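PDB 2A6V: Emp46p from Saccharomyces cerevisiae, which acts as a cargo receptor whose lectin-like carbohydrate recognition domain binds potassium, and is involved in the secretion of glycoproteins. Local coordinates for residues A[54-60]-A[193-199]; A[88-92]-A[189-194]. Where two conformers were deposited one is given. Residues are numbered along the deposited sequence.

Contact 1 of 2, residues A[54-60]-A[193-199]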
loop_
_atom_site.group_PDB
_atom_site.type_symbol
_atom_site.label_atom_id
_atom_site.label_comp_id
_atom_site.label_asym_id
_atom_site.label_seq_id
_atom_site.Cartn_x
_atom_site.Cartn_y
_atom_site.Cartn_z
ATOM N N LEU A 54 2.053 7.618 3.182
ATOM C CA LEU A 54 3.248 7.286 3.939
ATOM C C LEU A 54 4.196 6.640 2.968
ATOM O O LEU A 54 3.878 5.614 2.396
ATOM C CB LEU A 54 2.954 6.329 5.090
ATOM C CG LEU A 54 2.033 6.896 6.158
ATOM C CD1 LEU A 54 1.489 5.789 7.008
ATOM C CD2 LEU A 54 2.770 7.913 7.011
ATOM N N TRP A 55 5.362 7.231 2.791
ATOM C CA TRP A 55 6.378 6.665 1.910
ATOM C C TRP A 55 7.694 6.493 2.654
ATOM O O TRP A 55 8.129 7.379 3.389
ATOM C CB TRP A 55 6.607 7.575 0.699
ATOM C CG TRP A 55 5.523 7.557 -0.330
ATOM C CD1 TRP A 55 4.499 8.437 -0.461
ATOM C CD2 TRP A 55 5.395 6.621 -1.399
ATOM N NE1 TRP A 55 3.735 8.105 -1.552
ATOM C CE2 TRP A 55 4.268 6.993 -2.147
ATOM C CE3 TRP A 55 6.145 5.514 -1.818
ATOM C CZ2 TRP A 55 3.848 6.280 -3.261
ATOM C CZ3 TRP A 55 5.718 4.801 -2.941
ATOM C CH2 TRP A 55 4.593 5.205 -3.647
ATOM N N LEU A 56 8.338 5.348 2.491
ATOM C CA LEU A 56 9.711 5.199 2.985
ATOM C C LEU A 56 10.652 6.061 2.157
ATOM O O LEU A 56 10.592 6.068 0.928
ATOM C CB LEU A 56 10.168 3.742 2.934
ATOM C CG LEU A 56 9.804 2.937 4.161
ATOM C CD1 LEU A 56 9.739 1.471 3.813
ATOM C CD2 LEU A 56 10.816 3.181 5.304
ATOM N N LYS A 57 11.511 6.813 2.834
ATOM C CA LYS A 57 12.500 7.661 2.162
ATOM C C LYS A 57 13.580 6.832 1.423
ATOM O O LYS A 57 13.805 7.061 0.240
ATOM C CB LYS A 57 13.144 8.646 3.145
ATOM C CG LYS A 57 12.225 9.747 3.677
ATOM C CD LYS A 57 12.966 10.659 4.684
ATOM C CE LYS A 57 11.994 11.567 5.422
ATOM N NZ LYS A 57 12.672 12.309 6.558
ATOM N N PRO A 58 14.208 5.860 2.076
ATOM C CA PRO A 58 15.249 5.082 1.389
ATOM C C PRO A 58 14.620 4.118 0.393
ATOM O O PRO A 58 13.585 3.523 0.691
ATOM C CB PRO A 58 15.909 4.303 2.517
ATOM C CG PRO A 58 14.866 4.145 3.543
ATOM C CD PRO A 58 13.997 5.368 3.440
ATOM N N GLU A 59 15.220 3.988 -0.779
ATOM C CA GLU A 59 14.847 2.920 -1.704
ATOM C C GLU A 59 15.349 1.595 -1.157
ATOM O O GLU A 59 16.391 1.533 -0.509
ATOM C CB GLU A 59 15.446 3.164 -3.092
ATOM C CG GLU A 59 14.971 4.457 -3.707
ATOM C CD GLU A 59 15.187 4.524 -5.198
ATOM O OE1 GLU A 59 16.250 4.069 -5.666
ATOM O OE2 GLU A 59 14.289 5.058 -5.888
ATOM N N TYR A 60 14.593 0.533 -1.416
ATOM C CA TYR A 60 14.943 -0.810 -0.960
ATOM C C TYR A 60 15.540 -1.656 -2.084
ATOM O O TYR A 60 14.998 -1.714 -3.175
ATOM C CB TYR A 60 13.694 -1.516 -0.436
ATOM C CG TYR A 60 13.990 -2.852 0.202
ATOM C CD1 TYR A 60 14.567 -2.921 1.450
ATOM C CD2 TYR A 60 13.690 -4.052 -0.450
ATOM C CE1 TYR A 60 14.840 -4.131 2.049
ATOM C CE2 TYR A 60 13.954 -5.275 0.149
ATOM C CZ TYR A 60 14.535 -5.312 1.401
ATOM O OH TYR A 60 14.799 -6.515 2.017
ATOM N N SER A 193 16.232 -4.142 -9.251
ATOM C CA SER A 193 16.263 -2.685 -9.185
ATOM C C SER A 193 15.827 -2.208 -7.805
ATOM O O SER A 193 15.015 -2.872 -7.145
ATOM C CB SER A 193 15.360 -2.075 -10.258
ATOM O OG SER A 193 13.985 -2.259 -9.942
ATOM N N PRO A 194 16.370 -1.081 -7.349
ATOM C CA PRO A 194 15.870 -0.470 -6.110
ATOM C C PRO A 194 14.444 0.020 -6.340
ATOM O O PRO A 194 14.083 0.355 -7.462
ATOM C CB PRO A 194 16.829 0.708 -5.880
ATOM C CG PRO A 194 18.023 0.421 -6.732
ATOM C CD PRO A 194 17.484 -0.306 -7.934
ATOM N N PHE A 195 13.630 0.042 -5.296
ATOM C CA PHE A 195 12.269 0.519 -5.434
ATOM C C PHE A 195 11.792 1.185 -4.152
ATOM O O PHE A 195 12.371 1.021 -3.079
ATOM C CB PHE A 195 11.324 -0.609 -5.874
ATOM C CG PHE A 195 11.360 -1.801 -4.974
ATOM C CD1 PHE A 195 12.289 -2.821 -5.181
ATOM C CD2 PHE A 195 10.499 -1.895 -3.897
ATOM C CE1 PHE A 195 12.344 -3.907 -4.332
ATOM C CE2 PHE A 195 10.548 -2.985 -3.056
ATOM C CZ PHE A 195 11.476 -3.997 -3.275
ATOM N N ARG A 196 10.732 1.961 -4.304
ATOM C CA ARG A 196 10.169 2.742 -3.229
ATOM C C ARG A 196 8.927 2.040 -2.731
ATOM O O ARG A 196 8.182 1.451 -3.518
ATOM C CB ARG A 196 9.843 4.135 -3.731
ATOM C CG ARG A 196 11.117 4.961 -3.987
ATOM C CD ARG A 196 10.877 6.405 -4.370
ATOM N NE ARG A 196 9.686 6.587 -5.206
ATOM C CZ ARG A 196 8.519 7.100 -4.781
ATOM N NH1 ARG A 196 8.351 7.509 -3.522
ATOM N NH2 ARG A 196 7.506 7.216 -5.627
ATOM N N ILE A 197 8.701 2.139 -1.427
ATOM C CA ILE A 197 7.607 1.449 -0.747
ATOM C C ILE A 197 6.727 2.443 -0.059
ATOM O O ILE A 197 7.214 3.296 0.690
ATOM C CB ILE A 197 8.198 0.466 0.301
ATOM C CG1 ILE A 197 9.068 -0.597 -0.374
ATOM C CG2 ILE A 197 7.115 -0.135 1.164
ATOM C CD1 ILE A 197 10.022 -1.232 0.552
ATOM N N GLY A 198 5.415 2.364 -0.276
ATOM C CA GLY A 198 4.513 3.255 0.423
ATOM C C GLY A 198 3.056 2.856 0.341
ATOM O O GLY A 198 2.696 1.810 -0.216
ATOM N N THR A 199 2.218 3.700 0.908
ATOM C CA THR A 199 0.774 3.550 0.882
ATOM C C THR A 199 0.146 4.928 0.771
ATOM O O THR A 199 0.726 5.939 1.207
ATOM C CB THR A 199 0.293 2.810 2.162
ATOM O OG1 THR A 199 -1.113 2.603 2.090
ATOM C CG2 THR A 199 0.547 3.631 3.441
HETATM O O HOH W 1 11.002 3.623 -0.285
HETATM O O HOH W 2 9.969 8.040 -1.069
#
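Leu54 pairs with Thr199 through two backbone hydrogen bonds, Leu54 N to Thr199 O and Thr199 N to Leu54 O, both 2.9 Å. The next pair, Trp55 and Gly198, is non-hydrogen-bonded. The six-membered ring of Trp55 lies between Gly198 CA, a CH-pi contact 4.0 Å from its centroid, and Arg196, a cation-pi contact with Arg196 CZ 4.3 Å from the same centroid. A CB at Gly198 would clash with this ring. Leu56 N donates to Ile197 O (3.0 Å). These are neighbouring antiparallel strands, 51-56 and 196-202, in one sheet of the legume-lectin-like beta sandwich. Two waters fill the gap beyond Leu56. One donates to Leu56 O and Pro58 O and accepts from Ile197 N; the other links Leu56 O to Arg196 NH1. At Tyr60 the chains pair again, the register shifted by two. Tyr60 N donates to Phe195 O (2.8 Å), Phe195 N to Tyr60 O (3.1 Å). The Tyr60 ring packs against Phe195 (Tyr60 CD2 to Phe195 CZ 3.6 Å); its hydroxyl bonds to Asp219.

Contact 2 of 2, residues A[88-92]-A[189-194]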
loop_
_atom_site.group_PDB
_atom_site.type_symbol
_atom_site.label_atom_id
_atom_site.label_comp_id
_atom_site.label_asym_id
_atom_site.label_seq_id
_atom_site.Cartn_x
_atom_site.Cartn_y
_atom_site.Cartn_z
ATOM N N TRP A 88 1.985 0.523 -2.661
ATOM C CA TRP A 88 2.818 0.791 -3.811
ATOM C C TRP A 88 4.207 0.184 -3.671
ATOM O O TRP A 88 4.819 0.225 -2.584
ATOM C CB TRP A 88 3.026 2.288 -3.968
ATOM C CG TRP A 88 1.809 3.115 -4.077
ATOM C CD1 TRP A 88 1.159 3.716 -3.054
ATOM C CD2 TRP A 88 1.094 3.468 -5.270
ATOM N NE1 TRP A 88 0.076 4.417 -3.521
ATOM C CE2 TRP A 88 0.014 4.278 -4.883
ATOM C CE3 TRP A 88 1.264 3.189 -6.633
ATOM C CZ2 TRP A 88 -0.891 4.820 -5.804
ATOM C CZ3 TRP A 88 0.347 3.719 -7.547
ATOM C CH2 TRP A 88 -0.712 4.521 -7.115
ATOM N N LEU A 89 4.694 -0.353 -4.779
ATOM C CA LEU A 89 6.112 -0.609 -4.996
ATOM C C LEU A 89 6.437 0.083 -6.317
ATOM O O LEU A 89 5.915 -0.328 -7.350
ATOM C CB LEU A 89 6.392 -2.116 -5.102
ATOM C CG LEU A 89 6.054 -3.005 -3.916
ATOM C CD1 LEU A 89 6.527 -4.426 -4.202
ATOM C CD2 LEU A 89 6.689 -2.517 -2.646
ATOM N N LYS A 90 7.240 1.142 -6.300
ATOM C CA LYS A 90 7.485 1.943 -7.510
ATOM C C LYS A 90 8.980 2.128 -7.780
ATOM O O LYS A 90 9.779 2.179 -6.858
ATOM C CB LYS A 90 6.816 3.309 -7.367
ATOM C CG LYS A 90 5.296 3.244 -7.306
ATOM C CD LYS A 90 4.570 4.469 -7.881
ATOM C CE LYS A 90 5.213 5.770 -7.483
ATOM N NZ LYS A 90 4.485 6.919 -8.054
ATOM N N GLN A 91 9.348 2.211 -9.055
ATOM C CA GLN A 91 10.746 2.425 -9.454
ATOM C C GLN A 91 10.850 3.614 -10.390
ATOM O O GLN A 91 9.840 4.143 -10.856
ATOM C CB GLN A 91 11.328 1.165 -10.112
ATOM C CG GLN A 91 10.579 0.698 -11.352
ATOM C CD GLN A 91 11.306 -0.396 -12.113
ATOM O OE1 GLN A 91 12.426 -0.783 -11.752
ATOM N NE2 GLN A 91 10.674 -0.897 -13.171
ATOM N N GLY A 92 12.079 4.059 -10.641
ATOM C CA GLY A 92 12.315 5.148 -11.574
ATOM C C GLY A 92 12.115 6.511 -10.947
ATOM O O GLY A 92 11.774 6.611 -9.770
ATOM N N PHE A 189 10.437 -6.582 -11.522
ATOM C CA PHE A 189 11.379 -5.471 -11.396
ATOM C C PHE A 189 12.075 -5.364 -10.033
ATOM O O PHE A 189 13.185 -4.834 -9.949
ATOM C CB PHE A 189 10.724 -4.141 -11.799
ATOM C CG PHE A 189 9.715 -3.626 -10.818
ATOM C CD1 PHE A 189 10.104 -2.812 -9.770
ATOM C CD2 PHE A 189 8.365 -3.928 -10.965
ATOM C CE1 PHE A 189 9.173 -2.324 -8.879
ATOM C CE2 PHE A 189 7.437 -3.449 -10.060
ATOM C CZ PHE A 189 7.846 -2.642 -9.025
ATOM N N MET A 190 11.454 -5.877 -8.971
ATOM C CA MET A 190 12.041 -5.759 -7.637
ATOM C C MET A 190 13.251 -6.663 -7.428
ATOM O O MET A 190 14.003 -6.466 -6.482
ATOM C CB MET A 190 11.022 -6.085 -6.541
ATOM C CG MET A 190 9.857 -5.138 -6.466
ATOM S SD MET A 190 8.483 -5.730 -7.416
ATOM C CE MET A 190 7.951 -7.211 -6.483
ATOM N N GLY A 191 13.418 -7.676 -8.273
ATOM C CA GLY A 191 14.555 -8.569 -8.157
ATOM C C GLY A 191 15.868 -7.890 -8.507
ATOM O O GLY A 191 16.919 -8.249 -7.962
ATOM N N SER A 192 15.802 -6.889 -9.382
ATOM C CA SER A 192 16.988 -6.337 -10.037
ATOM C C SER A 192 17.061 -4.804 -10.051
ATOM O O SER A 192 17.867 -4.221 -10.781
ATOM C CB SER A 192 17.031 -6.853 -11.475
ATOM O OG SER A 192 15.890 -6.427 -12.213
ATOM N N SER A 193 16.232 -4.142 -9.251
ATOM C CA SER A 193 16.263 -2.685 -9.185
ATOM C C SER A 193 15.827 -2.208 -7.805
ATOM O O SER A 193 15.015 -2.872 -7.145
ATOM C CB SER A 193 15.360 -2.075 -10.258
ATOM O OG SER A 193 13.985 -2.259 -9.942
ATOM N N PRO A 194 16.370 -1.081 -7.349
ATOM C CA PRO A 194 15.870 -0.470 -6.110
ATOM C C PRO A 194 14.444 0.020 -6.340
ATOM O O PRO A 194 14.083 0.355 -7.462
ATOM C CB PRO A 194 16.829 0.708 -5.880
ATOM C CG PRO A 194 18.023 0.421 -6.732
ATOM C CD PRO A 194 17.484 -0.306 -7.934
#
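This is a side-chain contact between the last part of a strand and a loop. It lies in the legume-lectin-like beta sandwich, where the last part of strand 84-90 and the residues after it lie beside the loop that leads into strand 196-202. No backbone hydrogen bonds join the two segments, and the nearest CA atoms, of Gln91 and Pro194, are 6.8 Å apart. Residues 189-191 have helical backbone angles but lack the regular bonds of a helix. From here the CA-to-CB bond of Phe189 points toward the strand. Its ring edge meets the backbone of Leu89, with Phe189 CZ 3.4 Å from Leu89 O and 4.2 Å from Leu89 CB. Met190 adds a second apolar contact, its CE 3.9 Å from Leu89 CD1. Leu89 also touches Leu162 and Met190 touches Tyr164, both on strand 158-165 of the other sheet, so this end reaches into the space between the sheets. The polar end is built around Gln91. Its NE2 lies 3.5 Å from Phe189 CB and is hydrogen-bonded to Asn109 OD1. Ser193 OG has two acceptors within reach for its one proton: Gln91 OE1 at 2.8 Å and Phe189 O at 2.7 Å.

From the N terminus, the chain first enters contact 1 at 54-60, then reaches contact 2 at 88-92. It returns to contact 2 at 189-194 and to contact 1 at 193-199. Contact 2 closes an inner loop, and contact 1 closes an outer one around it. The return segments share Ser193 and Pro194, so one run of chain serves both. Strand 196-202 lies between strands 51-56 and 84-90 in the same sheet. Arg196 N is 2.7 Å from Lys90 O, and Gly198 O is 2.9 Å from Trp88 N, both probable hydrogen bonds. Trp55 CH2 packs 3.3 Å from Trp88 CB. Contact 1 joins strands 51-56 and 196-202, while contact 2 ties the loop before strand 196-202 to strand 84-90.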